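Cow rumen GH26 endo-mannanase (Metagenome, PDB 6UEH) probably hydrolyses internal beta-1,4-mannosidic linkages in mannans such as galactomannan, as a ruminal family 26 endo-mannanase carrying an accessory domain. Local coordinates at residues T336-E339 against I340-L344; D346-T349 against N350-L354; A406-P409 against I410-L414. All coordinates share one frame; numbering follows the deposited sequence.

Interaction 1 (T336-E339 against I340-L344); sequences TYVE and IWKYL
Y337 and W341, one helical turn apart, send their rings off the same flank of helix 334-351, side by side. The phenol oxygen does the touching: Y337 OH lies 3.4 Å from W341 CE3, on the benzo side of the indole. Both side chains start with CG anti to the backbone N (chi1 165° in Y337, 177° in W341), which sends the two rings out alongside each other. Their polar atoms work elsewhere, Y337 OH bonding L311 O and Q361 NE2, and W341 NE1 bonding Y379 O, so large aromatics that also carry a hydrogen-bonding group suit this buried flank.

Aliphatic contacts follow the same i to i+4 spacing. V338 CG1 meets K342 CE at 3.7 Å, the extended lysine chain lending its methylenes. T336 CG2 meets I340 CD1 at 4.1 Å, and I340 also packs on W285 of helix 280-301.

Backbone bonds run from I340 N to T336 O (3.0 Å), W341 N to Y337 O (2.9 Å), K342 N to V338 O and Y343 N to E339 O, as in any regular alpha-helix. Set between parallel strands 306-309 and 357-362 (the latter holding Q361), its aromatics facing the barrel, this is an outer TIM-barrel helix.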
# COMPACT_ATOMS: atom_id res chain seq x y z
N THR A 336 -15.20 -14.01 1.37
CA THR A 336 -14.89 -14.92 2.47
C THR A 336 -13.77 -14.36 3.33
O THR A 336 -13.82 -14.44 4.56
CB THR A 336 -14.50 -16.32 1.95
OG1 THR A 336 -15.63 -16.92 1.31
CG2 THR A 336 -14.05 -17.21 3.10
N TYR A 337 -12.77 -13.77 2.68
CA TYR A 337 -11.63 -13.21 3.40
C TYR A 337 -12.06 -12.12 4.38
O TYR A 337 -11.62 -12.11 5.53
CB TYR A 337 -10.58 -12.63 2.44
CG TYR A 337 -9.60 -11.75 3.17
CD1 TYR A 337 -8.60 -12.29 3.97
CD2 TYR A 337 -9.69 -10.36 3.09
CE1 TYR A 337 -7.71 -11.49 4.65
CE2 TYR A 337 -8.81 -9.55 3.77
CZ TYR A 337 -7.82 -10.12 4.55
OH TYR A 337 -6.93 -9.31 5.23
N VAL A 338 -12.90 -11.20 3.92
CA VAL A 338 -13.38 -10.11 4.76
C VAL A 338 -14.12 -10.66 5.97
O VAL A 338 -13.97 -10.15 7.08
CB VAL A 338 -14.29 -9.14 3.96
CG1 VAL A 338 -14.97 -8.15 4.89
CG2 VAL A 338 -13.49 -8.41 2.90
N GLU A 339 -14.90 -11.72 5.76
CA GLU A 339 -15.61 -12.36 6.86
C GLU A 339 -14.63 -12.96 7.87
O GLU A 339 -14.87 -12.91 9.08
CB GLU A 339 -16.55 -13.44 6.32
CG GLU A 339 -17.68 -12.90 5.46
CD GLU A 339 -18.59 -13.98 4.90
OE1 GLU A 339 -19.32 -13.71 3.93
OE2 GLU A 339 -18.57 -15.11 5.44
N ILE A 340 -13.52 -13.51 7.38
CA ILE A 340 -12.49 -14.06 8.26
C ILE A 340 -11.83 -12.95 9.08
O ILE A 340 -11.59 -13.12 10.27
CB ILE A 340 -11.42 -14.82 7.46
CG1 ILE A 340 -12.05 -16.04 6.77
CG2 ILE A 340 -10.27 -15.25 8.36
CD1 ILE A 340 -11.07 -16.84 5.93
N TRP A 341 -11.53 -11.82 8.43
CA TRP A 341 -10.97 -10.66 9.12
C TRP A 341 -11.89 -10.19 10.24
O TRP A 341 -11.44 -9.93 11.36
CB TRP A 341 -10.71 -9.52 8.14
CG TRP A 341 -10.19 -8.26 8.80
CD1 TRP A 341 -10.93 -7.29 9.43
CD2 TRP A 341 -8.82 -7.84 8.90
NE1 TRP A 341 -10.11 -6.30 9.90
CE2 TRP A 341 -8.81 -6.61 9.59
CE3 TRP A 341 -7.61 -8.38 8.46
CZ2 TRP A 341 -7.63 -5.92 9.86
CZ3 TRP A 341 -6.44 -7.69 8.73
CH2 TRP A 341 -6.46 -6.48 9.43
N LYS A 342 -13.17 -10.05 9.92
CA LYS A 342 -14.16 -9.62 10.91
C LYS A 342 -14.25 -10.62 12.05
O LYS A 342 -14.41 -10.24 13.21
CB LYS A 342 -15.52 -9.42 10.25
CG LYS A 342 -15.57 -8.26 9.27
CD LYS A 342 -16.97 -8.06 8.71
CE LYS A 342 -17.02 -6.88 7.76
NZ LYS A 342 -18.38 -6.69 7.18
N TYR A 343 -14.14 -11.91 11.73
CA TYR A 343 -14.16 -12.97 12.73
C TYR A 343 -13.02 -12.78 13.73
O TYR A 343 -13.24 -12.79 14.94
CB TYR A 343 -14.04 -14.34 12.05
CG TYR A 343 -14.15 -15.53 13.00
CD1 TYR A 343 -13.03 -16.01 13.67
CD2 TYR A 343 -15.36 -16.17 13.20
CE1 TYR A 343 -13.12 -17.10 14.52
CE2 TYR A 343 -15.46 -17.26 14.05
CZ TYR A 343 -14.34 -17.72 14.71
OH TYR A 343 -14.44 -18.80 15.56
N LEU A 344 -11.81 -12.59 13.21
CA LEU A 344 -10.63 -12.40 14.05
C LEU A 344 -10.74 -11.13 14.88
O LEU A 344 -10.44 -11.13 16.08
CB LEU A 344 -9.36 -12.36 13.20
CG LEU A 344 -8.05 -12.11 13.95
CD1 LEU A 344 -7.79 -13.21 14.98
CD2 LEU A 344 -6.89 -11.99 12.98

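Interaction 2 (D346-T349 against N350-L354); sequences DKLT and NEYDL
K347 folds its chain at chi2 (-66°) and again at chi4 (-64°), while E351, its CG anti to the backbone N (chi1 -178°), reaches out alongside it. The two side chains thus point the same way, and lysine methylenes lie against the carboxylate: E351 OE2 is 3.7 Å from K347 CE. The charged atoms stay beyond salt-bridge range, K347 NZ standing 4.5 Å from E351 OE1, so any electrostatic help is probably modest. The T349 hydroxyl bonds Y345 O in the preceding turn.

The backbone widens as the helix ends. N350 N still bonds D346 O, but K347 O accepts from Y352 N at 3.1 Å, a pi-type i to i+5 bond nearly along the C=O axis, and only weakly from E351 N. The same carbonyl oxygen lies at the edge of the Y352 ring, near its plane. L354 N then reaches back six residues to L348 O at 2.8 Å, with D353 between them at positive phi. This bond and the left-handed residue close the helix in a way that resembles a Schellman ending but is one residue wider, because of the preceding pi-type turn; it terminates the outer helix 334-351 just before barrel strand 357-362.

Leucines suit the inward side of this ending. L348 CD2 meets L354 CD1 at 4.0 Å, their side chains crossing at a slant, and L348 also rests on L357 and W359 of the following strand. Y352 lies against K290 and A293 of helix 280-301. At the more polar side, a water donates to both T349 O and N350 OD1 (2.8 Å to the latter), linking the T349 carbonyl to the side-chain amide oxygen of the next residue, while D353 OD1 bonds H355 NE2.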
# COMPACT_ATOMS: atom_id res chain seq x y z
N ASP A 346 -13.48 -9.51 15.82
CA ASP A 346 -14.50 -9.69 16.85
C ASP A 346 -14.01 -10.61 17.96
O ASP A 346 -14.27 -10.36 19.14
CB ASP A 346 -15.79 -10.24 16.24
CG ASP A 346 -16.48 -9.22 15.35
OD1 ASP A 346 -16.11 -8.03 15.39
OD2 ASP A 346 -17.42 -9.62 14.61
N LYS A 347 -13.32 -11.69 17.59
CA LYS A 347 -12.81 -12.64 18.57
C LYS A 347 -11.80 -12.00 19.52
O LYS A 347 -11.90 -12.17 20.74
CB LYS A 347 -12.17 -13.84 17.87
CG LYS A 347 -13.13 -14.99 17.60
CD LYS A 347 -13.62 -15.62 18.90
CE LYS A 347 -14.48 -16.85 18.64
NZ LYS A 347 -15.75 -16.52 17.92
N LEU A 348 -10.84 -11.26 18.97
CA LEU A 348 -9.79 -10.66 19.79
C LEU A 348 -10.31 -9.53 20.67
O LEU A 348 -9.92 -9.43 21.84
CB LEU A 348 -8.65 -10.14 18.90
CG LEU A 348 -7.77 -11.17 18.19
CD1 LEU A 348 -6.52 -10.52 17.62
CD2 LEU A 348 -7.40 -12.32 19.13
N THR A 349 -11.19 -8.69 20.13
CA THR A 349 -11.66 -7.52 20.86
C THR A 349 -12.76 -7.86 21.86
O THR A 349 -12.81 -7.29 22.95
CB THR A 349 -12.17 -6.41 19.92
OG1 THR A 349 -13.27 -6.90 19.14
CG2 THR A 349 -11.06 -5.94 18.99
N ASN A 350 -13.65 -8.77 21.49
CA ASN A 350 -14.78 -9.09 22.36
C ASN A 350 -14.51 -10.26 23.30
O ASN A 350 -14.58 -10.11 24.52
CB ASN A 350 -16.03 -9.39 21.51
CG ASN A 350 -16.51 -8.17 20.75
OD1 ASN A 350 -16.52 -7.06 21.28
ND2 ASN A 350 -16.91 -8.37 19.50
N GLU A 351 -14.19 -11.42 22.73
CA GLU A 351 -14.01 -12.63 23.53
C GLU A 351 -12.72 -12.57 24.36
O GLU A 351 -12.70 -13.03 25.50
CB GLU A 351 -14.00 -13.86 22.63
CG GLU A 351 -13.86 -15.18 23.38
CD GLU A 351 -14.47 -16.35 22.63
OE1 GLU A 351 -15.71 -16.35 22.45
OE2 GLU A 351 -13.72 -17.25 22.22
N TYR A 352 -11.66 -12.01 23.80
CA TYR A 352 -10.38 -11.96 24.50
C TYR A 352 -10.08 -10.58 25.09
O TYR A 352 -9.05 -10.38 25.72
CB TYR A 352 -9.25 -12.39 23.56
CG TYR A 352 -9.27 -13.87 23.26
CD1 TYR A 352 -8.78 -14.78 24.19
CD2 TYR A 352 -9.78 -14.36 22.07
CE1 TYR A 352 -8.80 -16.14 23.93
CE2 TYR A 352 -9.80 -15.72 21.80
CZ TYR A 352 -9.31 -16.60 22.74
OH TYR A 352 -9.33 -17.95 22.48
N ASP A 353 -11.00 -9.64 24.87
CA ASP A 353 -10.93 -8.30 25.47
C ASP A 353 -9.60 -7.60 25.19
O ASP A 353 -9.05 -6.92 26.05
CB ASP A 353 -11.17 -8.40 26.98
CG ASP A 353 -11.67 -7.09 27.58
OD1 ASP A 353 -12.30 -6.31 26.84
OD2 ASP A 353 -11.45 -6.86 28.79
N LEU A 354 -9.10 -7.77 23.97
CA LEU A 354 -7.86 -7.11 23.55
C LEU A 354 -8.16 -5.80 22.82
O LEU A 354 -8.91 -5.78 21.85
CB LEU A 354 -7.05 -8.05 22.66
CG LEU A 354 -6.47 -9.28 23.37
CD1 LEU A 354 -6.02 -10.33 22.36
CD2 LEU A 354 -5.31 -8.86 24.26
O HOH W 1 -15.24 -5.23 23.02

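Interaction 3 (A406-P409 against I410-L414); sequences AETP and IFYTL
T408 and Y412 meet one turn apart at the start of helix 408-417: T408 CG2 comes up in the plane of the Y412 ring, at its edge, 3.5 Å from CE2. With CG2 anti to the backbone N, the threonine's hydroxyl is left to turn elsewhere, and OG1 bonds E441 OE1. Y412 OH has a weak bond to H442 O, so both residues pair apolar contact within the helix with polar contact outside it.

E407 occupies the N-cap position. Its carbonyl oxygen accepts from F411 N at 3.2 Å, in the carbonyl plane, and weakly from I410 N. Its side chain, bent at chi2 (-74°), runs alongside I410, with OE1 3.6 Å from CD1, while OE2 bonds N389 ND2. Just ahead of the helix, E407 N bonds D405 OD1 and A406 O accepts from W445 NE1. T408 O takes Y412 N at 3.1 Å, nearly in line with the carbonyl.

P409 suits the first turn, where its lack of an N-H costs no helical bond. Its carbonyl oxygen is gripped twice by T413: N at 2.9 Å and OG1 at 2.8 Å, arriving from opposite faces of the carbonyl plane. The hydroxyl donates from 36° above that plane, away from the lone-pair directions. Threonine can thus return its own hydroxyl to the previous turn of the helix.

The chemistry implies a helix start in which the carbonyls of E407, T408 and P409 are satisfied from within, while side-chain polar atoms tie E407 to N389 and T408 to E441; a carboxylate near the helix N terminus would probably also be favoured by the helix dipole.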
# COMPACT_ATOMS: atom_id res chain seq x y z
N ALA A 406 8.88 5.94 -6.10
CA ALA A 406 8.02 6.25 -4.96
C ALA A 406 6.66 5.54 -5.07
O ALA A 406 5.91 5.49 -4.09
CB ALA A 406 7.82 7.75 -4.84
N GLU A 407 6.37 5.00 -6.25
CA GLU A 407 5.09 4.35 -6.55
C GLU A 407 3.91 5.22 -6.12
O GLU A 407 2.94 4.74 -5.54
CB GLU A 407 5.01 2.97 -5.88
CG GLU A 407 6.07 1.97 -6.35
CD GLU A 407 5.80 1.42 -7.75
OE1 GLU A 407 4.83 1.86 -8.41
OE2 GLU A 407 6.56 0.52 -8.19
N THR A 408 4.02 6.51 -6.41
CA THR A 408 3.01 7.50 -6.05
C THR A 408 1.59 7.16 -6.53
O THR A 408 0.64 7.33 -5.77
CB THR A 408 3.42 8.90 -6.58
OG1 THR A 408 4.75 9.20 -6.12
CG2 THR A 408 2.46 9.97 -6.09
N PRO A 409 1.43 6.67 -7.79
CA PRO A 409 0.08 6.26 -8.20
C PRO A 409 -0.55 5.20 -7.30
O PRO A 409 -1.76 5.24 -7.06
CB PRO A 409 0.30 5.71 -9.61
CG PRO A 409 1.48 6.44 -10.11
CD PRO A 409 2.38 6.62 -8.92
N ILE A 410 0.25 4.25 -6.80
CA ILE A 410 -0.26 3.23 -5.90
C ILE A 410 -0.73 3.86 -4.59
O ILE A 410 -1.79 3.51 -4.07
CB ILE A 410 0.81 2.15 -5.58
CG1 ILE A 410 1.19 1.39 -6.85
CG2 ILE A 410 0.30 1.18 -4.52
CD1 ILE A 410 2.19 0.28 -6.62
N PHE A 411 0.04 4.81 -4.08
CA PHE A 411 -0.32 5.49 -2.85
C PHE A 411 -1.68 6.17 -2.97
O PHE A 411 -2.55 6.00 -2.12
CB PHE A 411 0.74 6.52 -2.46
CG PHE A 411 0.37 7.32 -1.24
CD1 PHE A 411 0.53 6.80 0.03
CD2 PHE A 411 -0.14 8.60 -1.37
CE1 PHE A 411 0.19 7.53 1.15
CE2 PHE A 411 -0.49 9.34 -0.26
CZ PHE A 411 -0.33 8.81 1.00
N TYR A 412 -1.88 6.93 -4.04
CA TYR A 412 -3.11 7.70 -4.18
C TYR A 412 -4.30 6.84 -4.62
O TYR A 412 -5.45 7.19 -4.36
CB TYR A 412 -2.90 8.87 -5.13
CG TYR A 412 -2.15 9.99 -4.45
CD1 TYR A 412 -2.79 10.82 -3.54
CD2 TYR A 412 -0.80 10.19 -4.68
CE1 TYR A 412 -2.11 11.83 -2.89
CE2 TYR A 412 -0.11 11.21 -4.04
CZ TYR A 412 -0.77 12.02 -3.14
OH TYR A 412 -0.10 13.03 -2.49
N THR A 413 -4.03 5.71 -5.26
CA THR A 413 -5.08 4.74 -5.56
C THR A 413 -5.63 4.17 -4.25
O THR A 413 -6.85 4.10 -4.05
CB THR A 413 -4.57 3.60 -6.46
OG1 THR A 413 -4.21 4.13 -7.74
CG2 THR A 413 -5.65 2.54 -6.65
N LEU A 414 -4.72 3.77 -3.36
CA LEU A 414 -5.10 3.26 -2.05
C LEU A 414 -5.78 4.34 -1.21
O LEU A 414 -6.72 4.06 -0.47
CB LEU A 414 -3.88 2.71 -1.32
CG LEU A 414 -3.24 1.45 -1.92
CD1 LEU A 414 -1.98 1.06 -1.18
CD2 LEU A 414 -4.24 0.31 -1.92

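Overall arrangement
Read from the N terminus, interactions 1 and 2 come first, consecutive along helix 334-351, their centres about 14 Å apart: the former occupies its first turns, and the latter ends it before strand 357-362. Interaction 3 follows after strands 357-362 and 382-387, opening helix 408-417, which crosses over to strand 423-429. Each closes just a helical turn or a helix end; the three are in series, neither nesting nor crossing. Interaction 3 touches neither of the others, its nearest atoms being about 12 Å from interaction 1 and 22 Å from interaction 2. Together they belong to the helical layer outside the eight-stranded parallel barrel of the family 26 domain.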